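Local coordinates for salicylate 5-hydroxylase, large oxygenase component (Ralstonia sp., PDB 7C8Z), which serves as the oxygenase component of salicylate 5-hydroxylase, using a [2Fe-2S] cluster and an iron ion in each subunit to hydroxylate salicylate to gentisate, at residues L265-D268 with H273-M276; G418-D421 with E426-I429; G101-V106 with G183-S188. One frame throughout, in Å; residues are numbered along the deposited sequence.

Interaction 1: residues L265-D268 with H273-M276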
loop_
_atom_site.group_PDB
_atom_site.type_symbol
_atom_site.label_atom_id
_atom_site.label_comp_id
_atom_site.label_asym_id
_atom_site.label_seq_id
_atom_site.Cartn_x
_atom_site.Cartn_y
_atom_site.Cartn_z
ATOM N N LEU A 265 36.546 -5.564 21.525
ATOM C CA LEU A 265 36.009 -5.255 20.208
ATOM C C LEU A 265 37.144 -4.765 19.318
ATOM O O LEU A 265 37.935 -3.908 19.728
ATOM C CB LEU A 265 34.858 -4.249 20.295
ATOM C CG LEU A 265 35.080 -2.971 21.082
ATOM C CD1 LEU A 265 35.383 -1.867 20.110
ATOM C CD2 LEU A 265 33.865 -2.634 21.922
ATOM N N LYS A 266 37.233 -5.326 18.116
ATOM C CA LYS A 266 38.314 -5.042 17.184
ATOM C C LYS A 266 37.769 -4.573 15.841
ATOM O O LYS A 266 36.610 -4.811 15.497
ATOM C CB LYS A 266 39.195 -6.280 16.981
ATOM C CG LYS A 266 39.890 -6.750 18.249
ATOM C CD LYS A 266 39.913 -8.263 18.319
ATOM C CE LYS A 266 40.898 -8.766 19.353
ATOM N NZ LYS A 266 41.752 -9.834 18.770
ATOM N N MET A 267 38.630 -3.891 15.087
ATOM C CA MET A 267 38.288 -3.320 13.792
ATOM C C MET A 267 39.405 -3.628 12.806
ATOM O O MET A 267 40.514 -4.005 13.193
ATOM C CB MET A 267 38.093 -1.800 13.862
ATOM C CG MET A 267 36.694 -1.348 14.187
ATOM S SD MET A 267 36.585 0.444 14.424
ATOM C CE MET A 267 37.579 0.656 15.897
ATOM N N ASP A 268 39.107 -3.464 11.521
ATOM C CA ASP A 268 40.136 -3.579 10.505
ATOM C C ASP A 268 40.818 -2.224 10.324
ATOM O O ASP A 268 40.497 -1.245 11.000
ATOM C CB ASP A 268 39.554 -4.126 9.199
ATOM C CG ASP A 268 38.786 -3.082 8.404
ATOM O OD1 ASP A 268 38.036 -2.291 9.014
ATOM O OD2 ASP A 268 38.917 -3.070 7.159
ATOM N N HIS A 273 35.043 -2.769 8.905
ATOM C CA HIS A 273 34.604 -4.047 9.441
ATOM C C HIS A 273 34.902 -4.101 10.930
ATOM O O HIS A 273 35.826 -3.447 11.418
ATOM C CB HIS A 273 35.292 -5.211 8.724
ATOM C CG HIS A 273 35.420 -5.028 7.245
ATOM N ND1 HIS A 273 34.478 -4.364 6.489
ATOM C CD2 HIS A 273 36.383 -5.427 6.381
ATOM C CE1 HIS A 273 34.855 -4.363 5.223
ATOM N NE2 HIS A 273 36.008 -5.000 5.130
ATOM N N ALA A 274 34.125 -4.904 11.655
ATOM C CA ALA A 274 34.324 -4.951 13.098
ATOM C C ALA A 274 33.958 -6.323 13.639
ATOM O O ALA A 274 33.248 -7.100 12.999
ATOM C CB ALA A 274 33.513 -3.866 13.818
ATOM N N ALA A 275 34.476 -6.616 14.828
ATOM C CA ALA A 275 34.165 -7.852 15.532
ATOM C C ALA A 275 33.992 -7.528 17.005
ATOM O O ALA A 275 34.890 -6.948 17.622
ATOM C CB ALA A 275 35.267 -8.901 15.336
ATOM N N MET A 276 32.843 -7.894 17.563
ATOM C CA MET A 276 32.570 -7.750 18.988
ATOM C C MET A 276 32.660 -9.137 19.606
ATOM O O MET A 276 31.879 -10.027 19.248
ATOM C CB MET A 276 31.201 -7.111 19.229
ATOM C CG MET A 276 31.095 -5.693 18.666
ATOM S SD MET A 276 29.549 -4.797 18.954
ATOM C CE MET A 276 28.466 -6.104 19.530
#

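Interaction 2: residues G418-D421 with E426-I429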
loop_
_atom_site.group_PDB
_atom_site.type_symbol
_atom_site.label_atom_id
_atom_site.label_comp_id
_atom_site.label_asym_id
_atom_site.label_seq_id
_atom_site.Cartn_x
_atom_site.Cartn_y
_atom_site.Cartn_z
ATOM N N GLY A 418 39.419 3.057 17.896
ATOM C CA GLY A 418 40.401 1.999 18.048
ATOM C C GLY A 418 39.933 0.803 18.853
ATOM O O GLY A 418 38.932 0.884 19.570
ATOM N N ASP A 419 40.666 -0.307 18.756
ATOM C CA ASP A 419 40.313 -1.521 19.484
ATOM C C ASP A 419 40.363 -1.289 20.991
ATOM O O ASP A 419 41.320 -0.712 21.513
ATOM C CB ASP A 419 41.257 -2.664 19.100
ATOM C CG ASP A 419 41.253 -2.961 17.607
ATOM O OD1 ASP A 419 40.641 -2.189 16.837
ATOM O OD2 ASP A 419 41.865 -3.971 17.203
ATOM N N THR A 420 39.318 -1.720 21.689
ATOM C CA THR A 420 39.211 -1.567 23.133
ATOM C C THR A 420 39.132 -2.937 23.796
ATOM O O THR A 420 38.981 -3.968 23.133
ATOM C CB THR A 420 37.990 -0.728 23.532
ATOM O OG1 THR A 420 36.805 -1.524 23.402
ATOM C CG2 THR A 420 37.872 0.513 22.658
ATOM N N ASP A 421 39.260 -2.936 25.126
ATOM C CA ASP A 421 39.156 -4.145 25.935
ATOM C C ASP A 421 37.896 -4.172 26.803
ATOM O O ASP A 421 37.825 -4.951 27.761
ATOM C CB ASP A 421 40.403 -4.301 26.811
ATOM C CG ASP A 421 40.614 -3.122 27.757
ATOM O OD1 ASP A 421 40.854 -1.998 27.268
ATOM O OD2 ASP A 421 40.549 -3.322 28.991
ATOM N N GLU A 426 31.419 3.738 21.920
ATOM C CA GLU A 426 30.810 3.802 20.600
ATOM C C GLU A 426 31.863 3.913 19.503
ATOM O O GLU A 426 31.594 4.463 18.429
ATOM C CB GLU A 426 29.815 4.961 20.535
ATOM C CG GLU A 426 28.639 4.780 21.478
ATOM C CD GLU A 426 27.630 5.904 21.396
ATOM O OE1 GLU A 426 26.620 5.737 20.681
ATOM O OE2 GLU A 426 27.841 6.949 22.047
ATOM N N THR A 427 33.056 3.366 19.750
ATOM C CA THR A 427 34.179 3.581 18.846
ATOM C C THR A 427 33.972 2.903 17.499
ATOM O O THR A 427 34.491 3.383 16.486
ATOM C CB THR A 427 35.479 3.095 19.495
ATOM O OG1 THR A 427 36.579 3.303 18.599
ATOM C CG2 THR A 427 35.385 1.625 19.849
ATOM N N LEU A 428 33.219 1.801 17.454
ATOM C CA LEU A 428 32.988 1.141 16.172
ATOM C C LEU A 428 32.132 2.004 15.255
ATOM O O LEU A 428 32.376 2.069 14.045
ATOM C CB LEU A 428 32.331 -0.220 16.389
ATOM C CG LEU A 428 33.078 -1.230 17.254
ATOM C CD1 LEU A 428 32.391 -2.584 17.220
ATOM C CD2 LEU A 428 34.506 -1.348 16.787
ATOM N N ILE A 429 31.151 2.707 15.817
ATOM C CA ILE A 429 30.336 3.607 15.012
ATOM C C ILE A 429 31.148 4.824 14.585
ATOM O O ILE A 429 31.019 5.310 13.453
ATOM C CB ILE A 429 29.068 4.001 15.788
ATOM C CG1 ILE A 429 28.386 2.744 16.332
ATOM C CG2 ILE A 429 28.120 4.788 14.897
ATOM C CD1 ILE A 429 27.147 3.015 17.151
#

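Interaction 3: residues G101-V106 with G183-S188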
loop_
_atom_site.group_PDB
_atom_site.type_symbol
_atom_site.label_atom_id
_atom_site.label_comp_id
_atom_site.label_asym_id
_atom_site.label_seq_id
_atom_site.Cartn_x
_atom_site.Cartn_y
_atom_site.Cartn_z
ATOM N N GLY A 101 32.417 -27.087 -10.735
ATOM C CA GLY A 101 32.509 -27.070 -9.290
ATOM C C GLY A 101 32.732 -25.700 -8.689
ATOM O O GLY A 101 32.601 -25.555 -7.468
ATOM N N GLY A 102 33.063 -24.692 -9.495
ATOM C CA GLY A 102 33.209 -23.338 -9.005
ATOM C C GLY A 102 31.861 -22.650 -8.847
ATOM O O GLY A 102 30.796 -23.247 -9.013
ATOM N N ILE A 103 31.919 -21.362 -8.513
ATOM C CA ILE A 103 30.722 -20.564 -8.266
ATOM C C ILE A 103 30.787 -19.303 -9.119
ATOM O O ILE A 103 31.713 -18.501 -8.971
ATOM C CB ILE A 103 30.570 -20.207 -6.780
ATOM C CG1 ILE A 103 30.339 -21.476 -5.964
ATOM C CG2 ILE A 103 29.424 -19.218 -6.578
ATOM C CD1 ILE A 103 30.382 -21.252 -4.480
ATOM N N ASN A 104 29.806 -19.128 -9.999
ATOM C CA ASN A 104 29.671 -17.919 -10.798
ATOM C C ASN A 104 28.605 -17.010 -10.201
ATOM O O ASN A 104 27.623 -17.474 -9.615
ATOM C CB ASN A 104 29.297 -18.240 -12.250
ATOM C CG ASN A 104 29.983 -19.489 -12.781
ATOM O OD1 ASN A 104 31.099 -19.819 -12.379
ATOM N ND2 ASN A 104 29.322 -20.178 -13.708
ATOM N N VAL A 105 28.808 -15.705 -10.346
ATOM C CA VAL A 105 27.816 -14.714 -9.948
ATOM C C VAL A 105 27.635 -13.745 -11.105
ATOM O O VAL A 105 28.590 -13.071 -11.511
ATOM C CB VAL A 105 28.215 -13.965 -8.668
ATOM C CG1 VAL A 105 27.319 -12.748 -8.473
ATOM C CG2 VAL A 105 28.121 -14.894 -7.474
ATOM N N VAL A 106 26.417 -13.680 -11.636
ATOM C CA VAL A 106 26.120 -12.840 -12.790
ATOM C C VAL A 106 24.979 -11.896 -12.439
ATOM O O VAL A 106 24.186 -12.145 -11.532
ATOM C CB VAL A 106 25.768 -13.674 -14.035
ATOM C CG1 VAL A 106 26.900 -14.637 -14.363
ATOM C CG2 VAL A 106 24.453 -14.420 -13.814
ATOM N N GLY A 183 33.040 -21.691 3.168
ATOM C CA GLY A 183 31.641 -21.951 2.920
ATOM C C GLY A 183 30.816 -20.717 2.635
ATOM O O GLY A 183 29.664 -20.849 2.206
ATOM N N ALA A 184 31.361 -19.530 2.872
ATOM C CA ALA A 184 30.663 -18.289 2.581
ATOM C C ALA A 184 31.112 -17.758 1.226
ATOM O O ALA A 184 32.256 -17.957 0.808
ATOM C CB ALA A 184 30.919 -17.248 3.672
ATOM N N VAL A 185 30.203 -17.063 0.546
ATOM C CA VAL A 185 30.421 -16.594 -0.817
ATOM C C VAL A 185 30.082 -15.113 -0.868
ATOM O O VAL A 185 28.936 -14.723 -0.591
ATOM C CB VAL A 185 29.576 -17.375 -1.839
ATOM C CG1 VAL A 185 29.948 -16.971 -3.251
ATOM C CG2 VAL A 185 29.757 -18.874 -1.653
ATOM N N PHE A 186 31.077 -14.299 -1.213
ATOM C CA PHE A 186 30.954 -12.880 -1.493
ATOM C C PHE A 186 31.189 -12.646 -2.978
ATOM O O PHE A 186 31.775 -13.480 -3.674
ATOM C CB PHE A 186 31.971 -12.061 -0.681
ATOM C CG PHE A 186 31.678 -12.010 0.789
ATOM C CD1 PHE A 186 31.755 -13.153 1.564
ATOM C CD2 PHE A 186 31.330 -10.815 1.396
ATOM C CE1 PHE A 186 31.480 -13.108 2.911
ATOM C CE2 PHE A 186 31.058 -10.765 2.742
ATOM C CZ PHE A 186 31.131 -11.912 3.501
ATOM N N ALA A 187 30.771 -11.479 -3.449
ATOM C CA ALA A 187 30.956 -11.123 -4.847
ATOM C C ALA A 187 31.170 -9.622 -4.941
ATOM O O ALA A 187 30.976 -8.882 -3.972
ATOM C CB ALA A 187 29.764 -11.567 -5.704
ATOM N N SER A 188 31.571 -9.177 -6.127
ATOM C CA SER A 188 31.824 -7.760 -6.328
ATOM C C SER A 188 31.707 -7.418 -7.804
ATOM O O SER A 188 32.220 -8.147 -8.659
ATOM C CB SER A 188 33.216 -7.380 -5.806
ATOM O OG SER A 188 33.548 -6.041 -6.132
#

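Interaction 1: residues L265-D268 with H273-M276
The Asp268 carboxylate and the His273 imidazole lean past each other at a slant, their planes 21° apart, with Asp268 OD2 3.5 Å from CD2 of His273. Phe199 meets the same imidazole ring with its plane at about 60°, and Phe327, Leu200 and Ile204 also pack on His273. Asp268 CG sits between its own N and carbonyl carbon (chi1 77°), which turns the carboxylate toward His273, across the hairpin's turn: His273 N donates to Asp268 OD1 (3.0 Å) from above the carboxylate plane, while OD2 forms a salt bridge with Arg272. A longer backbone bond runs from Asp268 N to His273 O (3.3 Å). Farther along this beta hairpin, Lys266 and Ala275 form a hydrogen-bonded antiparallel pair: Lys266 N donates to Ala275 O and Ala275 N to Lys266 O, each at 2.9 Å. Met267 CG lies 4.1 Å from Ala274 CB, and Leu265 CB 4.3 Å from Met276 CG. Met276 also comes within about 6 Å, side chain to side chain, of the iron ligand His243. Strand 263-267 is outermost in the catalytic-domain sheet within this chain. Helix 196-211 packs on Lys266, Asp268 and His273, and Leu428 of helix 427-440 covers Leu265, Met267 and Met276.

Interaction 2: residues G418-D421 with E426-I429
Gly418 and Thr420 meet Thr427 where the loop before helix 427-440, the C-terminal helix of the catalytic domain, folds back on the helix's first turn. Gly418 N donates a fairly straight bond to Thr427 OG1 (2.9 Å, 159° at the hydrogen). That hydroxyl also bonds to the carbonyl oxygen of Glu416, so two main-chain groups of the incoming loop grip one side-chain oxygen: it accepts from an amide and donates to a carbonyl. Thr427 has OG1 opposite its own N (chi1 180°), which turns the hydroxyl to Gly418 and sends the methyl to Thr420. The two threonine methyls meet tip to tip, CG2 of Thr420 3.9 Å from CG2 of Thr427. Thr420 OG1 is engaged by the carbonyl of His422, a bond that probably helps fix the direction of its methyl.

Outside this shell, Asp419 and Thr420 are tied to strand 263-267 through Met267 N and the backbone of Leu265. Glu426, at the N-cap position, bonds through OE2 to Met412 N and through OE1 makes a salt bridge to Arg113 of the second subunit. Arg113 and His112 there belong to the [2Fe-2S] pocket, so the start of this helix abuts a neighbouring subunit's cluster site. Within the first turn, Ile429 N makes a weak bond to Glu426 O (3.2 Å).

Interaction 3: residues G101-V106 with G183-S188
Strands 103-107 and 184-188 run in the same general direction without pairing, because strand 175-181 lies between them in the sheet and is antiparallel to both; the CA atoms of Ile103 and Val185 are 8.4 Å apart, those of Val105 and Ala187 7.0 Å. The sheet curls here, so two pairs of apolar side chains turn toward each other across its inner side. Ile103 and Val185 reach across tip to tip. The Ile103 chain is extended beyond CG1 (chi2 171°), which carries CD1 to 3.7 Å from Val185 CG2, while its branch methyl CG2 lies 4.0 Å from Val185 CG1, so each methyl of the valine has its own partner. In the second pair the short Ala187 CB faces the fork of Val105, 3.9 Å from CG1 and 4.1 Å from CG2. The smaller residue here coincides with the closer approach of the two backbones.

Val178 of the intervening strand touches Ile103, Val105 and Val185. Met95 packs on Ile103 and Val105 from strand 91-97, and Val71 on Val185 and Ala187 from strand 69-73, so the contact belongs to the apolar interior of the Rieske domain. The main chains bond to other strands: Val105 with Leu176, Val185 with Val71. With no hydrogen bond or charge joining the two segments, their cohesion rests on the packing of methyl groups and the exclusion of water, which are not strongly directional.

How the interactions relate
Interaction 3 comes first along the chain and lies in the Rieske domain; interactions 1 and 2 follow in series within the catalytic range. The latter two have centres 8 Å apart and touch: Asp419 and Thr420 bond to the edge strand of the hairpin, and Leu428 packs against it, so the 418-421 loop and helix 427-440 cover the outermost strand of the catalytic sheet within this chain. The centre of interaction 3 lies about 24 Å from that of interaction 1 and about 32 Å from that of interaction 2. The Rieske and catalytic contacts thus belong to different sheets, and interaction 2's subunit border is consistent with the family's arrangement, where one subunit's cluster serves its neighbour's iron.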